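Local coordinates for protein insecticidal Delta-Endotoxin Cry8Ea1 (Bacillus Thuringiensis, PDB 3EB7) that is an insecticidal delta-endotoxin toxic to underground beetle larvae of Holotrichia parallela, probably acting, like other three-domain Cry toxins, by forming pores in gut membranes, at residues R439-Y444 / T449-V454; L513-G518 / A547-P552; T551-N556 / I583-V588. All coordinates share one frame; numbering follows the deposited sequence.

Interaction 1. Residues R439-Y444 / T449-V454; sequences RTNTVY and TQIPVV
Val-443 and Thr-449 bring the two backbones together, their CA atoms 6.0 Å apart; two residues back on one chain and two on along the other, an antiparallel course, the CA atoms of Asn-441 and Ile-451 stand 7.1 Å apart. No backbone-to-backbone hydrogen bond spans this gap, and the side chain of Thr-449 bridges it instead. With chi1 at -44°, its OG1 lies beside its own backbone N and accepts the amide of Tyr-444, N to OG1 3.3 Å, at an N-H...O angle of 159°. The same torsion sends CG2 the other way, tightly against the carbonyl of Thr-442, 3.2 Å from CG2 to O. The two short strands belong to different sheets of the C-terminal beta-sandwich domain of the Cry toxin fold: 442-443 runs beside strand 482-491, whereas 448-452 pairs with 578-588, and the turn between them crosses from one sheet to the other. Water 1 lies 2.9 Å from Tyr-444 O; its link to Thr-449 OG1 is unusually short and therefore doubtful in detail. The Tyr-444 ring meets OG1 at its edge, while one face carries Thr-442 CG2, 3.7 Å above the plane and off toward the rim. Further along, Ile-451 CG2 touches Asn-441 OD1 at 4.2 Å. That amide is held from outside, OD1 by Lys-455 NZ and ND2 by the carbonyl of Arg-488.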
loop_
_atom_site.group_PDB
_atom_site.type_symbol
_atom_site.label_atom_id
_atom_site.label_comp_id
_atom_site.label_asym_id
_atom_site.label_seq_id
_atom_site.Cartn_x
_atom_site.Cartn_y
_atom_site.Cartn_z
ATOM N N ARG A 439 1.813 -3.886 14.326
ATOM C CA ARG A 439 2.932 -3.567 15.196
ATOM C C ARG A 439 3.576 -4.766 15.880
ATOM O O ARG A 439 4.669 -4.654 16.438
ATOM C CB ARG A 439 2.428 -2.618 16.283
ATOM C CG ARG A 439 1.982 -1.276 15.745
ATOM C CD ARG A 439 1.707 -0.342 16.937
ATOM N NE ARG A 439 1.699 0.997 16.412
ATOM C CZ ARG A 439 2.708 1.843 16.485
ATOM N NH1 ARG A 439 3.805 1.517 17.147
ATOM N NH2 ARG A 439 2.591 3.033 15.904
ATOM N N THR A 440 2.904 -5.906 15.822
ATOM C CA THR A 440 3.173 -7.031 16.718
ATOM C C THR A 440 3.528 -8.328 15.995
ATOM O O THR A 440 3.879 -9.332 16.659
ATOM C CB THR A 440 1.895 -7.337 17.589
ATOM O OG1 THR A 440 0.748 -7.348 16.733
ATOM C CG2 THR A 440 1.667 -6.275 18.708
ATOM N N ASN A 441 3.405 -8.343 14.658
ATOM C CA ASN A 441 3.504 -9.617 13.916
ATOM C C ASN A 441 2.693 -10.763 14.580
ATOM O O ASN A 441 3.232 -11.821 14.963
ATOM C CB ASN A 441 4.968 -10.031 13.726
ATOM C CG ASN A 441 5.725 -9.099 12.816
ATOM O OD1 ASN A 441 5.169 -8.576 11.845
ATOM N ND2 ASN A 441 7.007 -8.883 13.121
ATOM N N THR A 442 1.396 -10.527 14.716
ATOM C CA THR A 442 0.472 -11.465 15.329
ATOM C C THR A 442 0.270 -12.637 14.399
ATOM O O THR A 442 0.107 -12.448 13.204
ATOM C CB THR A 442 -0.893 -10.787 15.627
ATOM O OG1 THR A 442 -0.681 -9.715 16.547
ATOM C CG2 THR A 442 -1.922 -11.753 16.245
ATOM N N VAL A 443 0.272 -13.841 14.969
ATOM C CA VAL A 443 -0.035 -15.091 14.255
ATOM C C VAL A 443 -1.375 -15.594 14.784
ATOM O O VAL A 443 -1.524 -15.833 16.003
ATOM C CB VAL A 443 1.102 -16.158 14.458
ATOM C CG1 VAL A 443 0.839 -17.451 13.677
ATOM C CG2 VAL A 443 2.433 -15.583 14.027
ATOM N N TYR A 444 -2.333 -15.719 13.861
ATOM C CA TYR A 444 -3.689 -16.199 14.140
ATOM C C TYR A 444 -3.839 -17.716 14.043
ATOM O O TYR A 444 -3.274 -18.334 13.142
ATOM C CB TYR A 444 -4.718 -15.516 13.216
ATOM C CG TYR A 444 -4.634 -14.010 13.325
ATOM C CD1 TYR A 444 -3.797 -13.283 12.480
ATOM C CD2 TYR A 444 -5.353 -13.318 14.309
ATOM C CE1 TYR A 444 -3.677 -11.898 12.596
ATOM C CE2 TYR A 444 -5.243 -11.949 14.434
ATOM C CZ TYR A 444 -4.404 -11.242 13.573
ATOM O OH TYR A 444 -4.296 -9.880 13.688
ATOM N N THR A 449 -1.841 -16.339 8.039
ATOM C CA THR A 449 -1.142 -15.095 8.380
ATOM C C THR A 449 -0.072 -14.800 7.344
ATOM O O THR A 449 0.777 -15.638 7.078
ATOM C CB THR A 449 -0.523 -15.162 9.806
ATOM O OG1 THR A 449 -1.493 -15.732 10.710
ATOM C CG2 THR A 449 -0.194 -13.807 10.288
ATOM N N GLN A 450 -0.119 -13.617 6.729
ATOM C CA GLN A 450 0.970 -13.198 5.824
ATOM C C GLN A 450 1.933 -12.289 6.554
ATOM O O GLN A 450 1.504 -11.324 7.192
ATOM C CB GLN A 450 0.431 -12.491 4.577
ATOM C CG GLN A 450 -0.364 -13.420 3.666
ATOM C CD GLN A 450 -0.925 -12.700 2.457
ATOM O OE1 GLN A 450 -0.660 -11.520 2.244
ATOM N NE2 GLN A 450 -1.684 -13.407 1.655
ATOM N N ILE A 451 3.228 -12.614 6.478
ATOM C CA ILE A 451 4.262 -11.887 7.180
ATOM C C ILE A 451 5.364 -11.614 6.191
ATOM O O ILE A 451 6.194 -12.495 5.935
ATOM C CB ILE A 451 4.905 -12.688 8.351
ATOM C CG1 ILE A 451 3.836 -13.433 9.181
ATOM C CG2 ILE A 451 5.865 -11.762 9.177
ATOM C CD1 ILE A 451 3.238 -12.634 10.348
ATOM N N PRO A 452 5.381 -10.389 5.641
ATOM C CA PRO A 452 6.458 -9.914 4.786
ATOM C C PRO A 452 7.763 -9.980 5.557
ATOM O O PRO A 452 7.805 -9.533 6.699
ATOM C CB PRO A 452 6.062 -8.456 4.552
ATOM C CG PRO A 452 4.579 -8.460 4.672
ATOM C CD PRO A 452 4.331 -9.360 5.820
ATOM N N VAL A 453 8.828 -10.513 4.967
ATOM C CA VAL A 453 10.081 -10.682 5.730
ATOM C C VAL A 453 10.790 -9.354 6.066
ATOM O O VAL A 453 11.679 -9.306 6.935
ATOM C CB VAL A 453 11.056 -11.690 5.062
ATOM C CG1 VAL A 453 10.454 -13.101 5.068
ATOM C CG2 VAL A 453 11.424 -11.213 3.611
ATOM N N VAL A 454 10.358 -8.284 5.405
ATOM C CA VAL A 454 10.846 -6.932 5.674
ATOM C C VAL A 454 10.416 -6.468 7.094
ATOM O O VAL A 454 10.952 -5.500 7.628
ATOM C CB VAL A 454 10.481 -5.957 4.503
ATOM C CG1 VAL A 454 8.969 -5.594 4.468
ATOM C CG2 VAL A 454 11.375 -4.722 4.506
HETATM O O HOH W 1 -1.681 -18.188 10.783
#

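Interaction 2. Residues L513-G518 / A547-P552; sequences LDVVRG and ASFSTP
Across the interior of the C-terminal beta-sandwich, a jelly-roll-like domain of the Cry toxins, Phe-549 reaches from the end of strand 545-548 in one sheet to Leu-513 and Val-515 on strand 511-517 of the facing sheet. The backbones stay well apart, 8.4 Å between the CA atoms of Leu-513 and Ala-547 and 9.8 Å between those of Val-515 and Phe-549, so the contact is made by apolar side chains, with no hydrogen bond between the segments. In Phe-549 a chi1 of -61° turns CG away from the carbonyl carbon, beside the backbone N, and carries the far end of the ring to the other sheet. Leu-513 CD2 arrives at the edge of the ring, in its plane, 3.9 Å from CZ. Val-515 points the opposite way to the phenylalanine and runs alongside it. Beyond the two segments, Phe-527 on strand 520-527 sets its ring nearly perpendicular to that of Phe-549, and Ile-503 touches both Leu-513 and Phe-549. The Phe-549 carbonyl is bound by Arg-500 NH1, which also holds Ser-548 OG. Val-515 CG2 lies 3.7 Å from Phe-549 CE1, at an oblique angle to the ring.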
loop_
_atom_site.group_PDB
_atom_site.type_symbol
_atom_site.label_atom_id
_atom_site.label_comp_id
_atom_site.label_asym_id
_atom_site.label_seq_id
_atom_site.Cartn_x
_atom_site.Cartn_y
_atom_site.Cartn_z
ATOM N N LEU A 513 16.489 -23.979 1.196
ATOM C CA LEU A 513 15.813 -23.064 2.093
ATOM C C LEU A 513 15.464 -23.789 3.375
ATOM O O LEU A 513 14.953 -24.880 3.336
ATOM C CB LEU A 513 14.531 -22.479 1.460
ATOM C CG LEU A 513 13.794 -21.394 2.282
ATOM C CD1 LEU A 513 13.068 -20.409 1.372
ATOM C CD2 LEU A 513 12.836 -21.984 3.349
ATOM N N ASP A 514 15.751 -23.187 4.516
ATOM C CA ASP A 514 15.076 -23.638 5.712
ATOM C C ASP A 514 14.499 -22.537 6.600
ATOM O O ASP A 514 14.891 -21.357 6.540
ATOM C CB ASP A 514 15.952 -24.552 6.513
ATOM C CG ASP A 514 17.307 -24.030 6.637
ATOM O OD1 ASP A 514 17.418 -22.897 7.161
ATOM O OD2 ASP A 514 18.252 -24.733 6.204
ATOM N N VAL A 515 13.539 -22.985 7.391
ATOM C CA VAL A 515 12.784 -22.190 8.331
ATOM C C VAL A 515 13.288 -22.542 9.723
ATOM O O VAL A 515 13.242 -23.699 10.123
ATOM C CB VAL A 515 11.295 -22.565 8.221
ATOM C CG1 VAL A 515 10.434 -21.665 9.113
ATOM C CG2 VAL A 515 10.865 -22.477 6.752
ATOM N N VAL A 516 13.820 -21.547 10.419
ATOM C CA VAL A 516 14.305 -21.709 11.777
ATOM C C VAL A 516 13.256 -21.072 12.740
ATOM O O VAL A 516 12.914 -19.866 12.673
ATOM C CB VAL A 516 15.731 -21.082 11.909
ATOM C CG1 VAL A 516 16.306 -21.229 13.302
ATOM C CG2 VAL A 516 16.695 -21.661 10.850
ATOM N N ARG A 517 12.712 -21.911 13.598
ATOM C CA ARG A 517 11.754 -21.482 14.594
ATOM C C ARG A 517 12.378 -21.530 15.985
ATOM O O ARG A 517 12.895 -22.578 16.434
ATOM C CB ARG A 517 10.480 -22.333 14.548
ATOM C CG ARG A 517 9.383 -21.801 15.480
ATOM C CD ARG A 517 9.487 -22.348 16.891
ATOM N NE ARG A 517 8.934 -23.703 16.974
ATOM C CZ ARG A 517 9.657 -24.822 17.086
ATOM N NH1 ARG A 517 10.992 -24.785 17.129
ATOM N NH2 ARG A 517 9.041 -25.983 17.170
ATOM N N GLY A 518 12.291 -20.392 16.678
ATOM C CA GLY A 518 12.865 -20.247 18.000
ATOM C C GLY A 518 14.342 -20.612 18.112
ATOM O O GLY A 518 14.809 -20.915 19.208
ATOM N N ALA A 547 7.508 -21.618 -2.027
ATOM C CA ALA A 547 8.226 -22.697 -1.389
ATOM C C ALA A 547 7.319 -23.180 -0.260
ATOM O O ALA A 547 7.182 -22.499 0.762
ATOM C CB ALA A 547 9.555 -22.207 -0.848
ATOM N N SER A 548 6.702 -24.350 -0.459
ATOM C CA SER A 548 5.676 -24.870 0.428
ATOM C C SER A 548 6.107 -26.194 1.090
ATOM O O SER A 548 6.614 -27.109 0.439
ATOM C CB SER A 548 4.355 -25.034 -0.335
ATOM O OG SER A 548 3.298 -25.460 0.516
ATOM N N PHE A 549 5.918 -26.253 2.406
ATOM C CA PHE A 549 6.192 -27.414 3.211
ATOM C C PHE A 549 4.867 -27.921 3.761
ATOM O O PHE A 549 4.013 -27.113 4.147
ATOM C CB PHE A 549 7.051 -27.044 4.411
ATOM C CG PHE A 549 8.390 -26.467 4.062
ATOM C CD1 PHE A 549 8.603 -25.083 4.143
ATOM C CD2 PHE A 549 9.464 -27.306 3.689
ATOM C CE1 PHE A 549 9.848 -24.530 3.847
ATOM C CE2 PHE A 549 10.738 -26.752 3.386
ATOM C CZ PHE A 549 10.925 -25.355 3.469
ATOM N N SER A 550 4.751 -29.249 3.851
ATOM C CA SER A 550 3.601 -29.930 4.423
ATOM C C SER A 550 3.860 -30.372 5.857
ATOM O O SER A 550 2.928 -30.474 6.635
ATOM C CB SER A 550 3.191 -31.141 3.563
ATOM O OG SER A 550 4.295 -32.024 3.364
ATOM N N THR A 551 5.120 -30.627 6.195
ATOM C CA THR A 551 5.538 -30.960 7.570
ATOM C C THR A 551 5.270 -29.791 8.552
ATOM O O THR A 551 5.926 -28.759 8.476
ATOM C CB THR A 551 7.060 -31.358 7.596
ATOM O OG1 THR A 551 7.278 -32.439 6.687
ATOM C CG2 THR A 551 7.549 -31.768 8.994
ATOM N N PRO A 552 4.307 -29.962 9.485
ATOM C CA PRO A 552 3.979 -28.863 10.375
ATOM C C PRO A 552 4.953 -28.756 11.557
ATOM O O PRO A 552 5.952 -29.498 11.623
ATOM C CB PRO A 552 2.582 -29.216 10.847
ATOM C CG PRO A 552 2.609 -30.723 10.934
ATOM C CD PRO A 552 3.500 -31.168 9.774
#

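Interaction 3. Residues T551-N556 / I583-V588; sequences TPFTFN and IELIPV
Leu-585 CD2 meets two phenylalanines of the loop that joins strands 545-548 and 559-567 and so passes between the two sheets of the beta-sandwich. The methyl group lies 4.1 Å from Phe-553 CZ, oblique to that ring, and 4.2 Å from Phe-555 CZ, where it sits at the ring edge, near the plane. The rings also meet each other: the edge of Phe-553 stands over one face of Phe-555, with Phe-553 CE1 3.8 Å above that plane and offset toward the rim. Phe-553 starts out pointing away from segment 583-588, but its chi1 of 65° tucks CG between the backbone N and carbonyl carbon, and the end of the ring swings back to the leucine. Nearer the start of the loop, Pro-552 CB packs on Val-588 CG2 at 4.2 Å. The direction from CA 552 to CA 555 is turned 115° from that of CA 585 to CA 588. Further out, strand 498-507 holds Phe-553 through backbone bonding to Tyr-499, whose ring also meets that of Phe-555. Leu-562 and Val-501 touch Leu-585, extending the apolar layer. From strand 511-517, Arg-517 NE donates to the carbonyl O of Thr-554.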
loop_
_atom_site.group_PDB
_atom_site.type_symbol
_atom_site.label_atom_id
_atom_site.label_comp_id
_atom_site.label_asym_id
_atom_site.label_seq_id
_atom_site.Cartn_x
_atom_site.Cartn_y
_atom_site.Cartn_z
ATOM N N THR A 551 5.120 -30.627 6.195
ATOM C CA THR A 551 5.538 -30.960 7.570
ATOM C C THR A 551 5.270 -29.791 8.552
ATOM O O THR A 551 5.926 -28.759 8.476
ATOM C CB THR A 551 7.060 -31.358 7.596
ATOM O OG1 THR A 551 7.278 -32.439 6.687
ATOM C CG2 THR A 551 7.549 -31.768 8.994
ATOM N N PRO A 552 4.307 -29.962 9.485
ATOM C CA PRO A 552 3.979 -28.863 10.375
ATOM C C PRO A 552 4.953 -28.756 11.557
ATOM O O PRO A 552 5.952 -29.498 11.623
ATOM C CB PRO A 552 2.582 -29.216 10.847
ATOM C CG PRO A 552 2.609 -30.723 10.934
ATOM C CD PRO A 552 3.500 -31.168 9.774
ATOM N N PHE A 553 4.672 -27.814 12.462
ATOM C CA PHE A 553 5.425 -27.603 13.682
ATOM C C PHE A 553 4.539 -26.742 14.576
ATOM O O PHE A 553 3.519 -26.207 14.125
ATOM C CB PHE A 553 6.732 -26.882 13.398
ATOM C CG PHE A 553 6.553 -25.445 12.876
ATOM C CD1 PHE A 553 6.470 -24.367 13.756
ATOM C CD2 PHE A 553 6.480 -25.184 11.510
ATOM C CE1 PHE A 553 6.308 -23.072 13.272
ATOM C CE2 PHE A 553 6.322 -23.921 11.048
ATOM C CZ PHE A 553 6.229 -22.860 11.927
ATOM N N THR A 554 4.926 -26.630 15.843
ATOM C CA THR A 554 4.305 -25.708 16.779
ATOM C C THR A 554 5.325 -24.638 17.217
ATOM O O THR A 554 6.533 -24.870 17.179
ATOM C CB THR A 554 3.791 -26.449 18.027
ATOM O OG1 THR A 554 4.884 -27.151 18.610
ATOM C CG2 THR A 554 2.714 -27.447 17.655
ATOM N N PHE A 555 4.832 -23.478 17.633
ATOM C CA PHE A 555 5.672 -22.537 18.344
ATOM C C PHE A 555 5.949 -22.977 19.789
ATOM O O PHE A 555 5.165 -23.677 20.391
ATOM C CB PHE A 555 5.065 -21.130 18.275
ATOM C CG PHE A 555 5.054 -20.568 16.886
ATOM C CD1 PHE A 555 3.900 -20.629 16.109
ATOM C CD2 PHE A 555 6.202 -20.028 16.349
ATOM C CE1 PHE A 555 3.890 -20.151 14.825
ATOM C CE2 PHE A 555 6.209 -19.538 15.081
ATOM C CZ PHE A 555 5.050 -19.600 14.301
ATOM N N ASN A 556 7.061 -22.537 20.341
ATOM C CA ASN A 556 7.469 -22.847 21.692
ATOM C C ASN A 556 6.726 -21.968 22.713
ATOM O O ASN A 556 6.309 -22.438 23.791
ATOM C CB ASN A 556 8.982 -22.632 21.828
ATOM C CG ASN A 556 9.809 -23.554 20.932
ATOM O OD1 ASN A 556 9.378 -24.646 20.579
ATOM N ND2 ASN A 556 11.027 -23.119 20.590
ATOM N N ILE A 583 6.328 -14.826 4.325
ATOM C CA ILE A 583 5.994 -16.147 4.836
ATOM C C ILE A 583 4.505 -16.140 5.085
ATOM O O ILE A 583 3.961 -15.150 5.570
ATOM C CB ILE A 583 6.648 -16.396 6.185
ATOM C CG1 ILE A 583 8.168 -16.379 6.086
ATOM C CG2 ILE A 583 6.144 -17.706 6.807
ATOM C CD1 ILE A 583 8.822 -15.948 7.438
ATOM N N GLU A 584 3.836 -17.234 4.743
ATOM C CA GLU A 584 2.436 -17.415 5.128
ATOM C C GLU A 584 2.402 -18.620 6.040
ATOM O O GLU A 584 3.017 -19.656 5.753
ATOM C CB GLU A 584 1.503 -17.578 3.924
ATOM C CG GLU A 584 1.733 -16.501 2.843
ATOM C CD GLU A 584 0.814 -16.647 1.640
ATOM O OE1 GLU A 584 0.372 -17.766 1.346
ATOM O OE2 GLU A 584 0.522 -15.638 0.973
ATOM N N LEU A 585 1.705 -18.427 7.161
ATOM C CA LEU A 585 1.497 -19.415 8.187
ATOM C C LEU A 585 0.071 -19.907 8.062
ATOM O O LEU A 585 -0.878 -19.115 8.052
ATOM C CB LEU A 585 1.735 -18.803 9.567
ATOM C CG LEU A 585 3.223 -18.615 9.875
ATOM C CD1 LEU A 585 3.453 -17.510 10.911
ATOM C CD2 LEU A 585 3.813 -19.950 10.343
ATOM N N ILE A 586 -0.056 -21.228 7.971
ATOM C CA ILE A 586 -1.310 -21.893 7.657
ATOM C C ILE A 586 -1.573 -22.860 8.804
ATOM O O ILE A 586 -0.794 -23.803 9.000
ATOM C CB ILE A 586 -1.194 -22.654 6.278
ATOM C CG1 ILE A 586 -0.791 -21.678 5.162
ATOM C CG2 ILE A 586 -2.485 -23.459 5.915
ATOM C CD1 ILE A 586 0.078 -22.272 4.095
ATOM N N PRO A 587 -2.675 -22.651 9.550
ATOM C CA PRO A 587 -3.016 -23.602 10.631
ATOM C C PRO A 587 -3.365 -25.019 10.079
ATOM O O PRO A 587 -4.136 -25.162 9.133
ATOM C CB PRO A 587 -4.233 -22.944 11.317
ATOM C CG PRO A 587 -4.279 -21.570 10.785
ATOM C CD PRO A 587 -3.695 -21.599 9.429
ATOM N N VAL A 588 -2.767 -26.037 10.672
ATOM C CA VAL A 588 -2.957 -27.417 10.259
ATOM C C VAL A 588 -3.796 -28.044 11.367
ATOM O O VAL A 588 -3.458 -27.938 12.541
ATOM C CB VAL A 588 -1.578 -28.118 10.101
ATOM C CG1 VAL A 588 -1.717 -29.622 9.858
ATOM C CG2 VAL A 588 -0.807 -27.468 8.991
#

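In the fold
All three contacts lie in the C-terminal beta-sandwich and are largely buried. Interactions 1 and 2 link strands or strand ends of different sheets, while interaction 3 sets a loop against strand 578-588. Interaction 1, nearest the centre of the chain, is the polar one, a threonine hydroxyl taking a backbone amide between strands of different sheets. Interactions 2 and 3 are purely apolar between their segments and rely on phenylalanines; their centres are about 8 Å apart and they share Thr-551, which is exposed, and Pro-552, which is partly exposed. Strands 448-452 and 578-588 tie interaction 1 to interaction 3 as sheet neighbours, where Ile-451 N probably hydrogen-bonds to Ile-583 O. Interactions 1 and 2 do not touch.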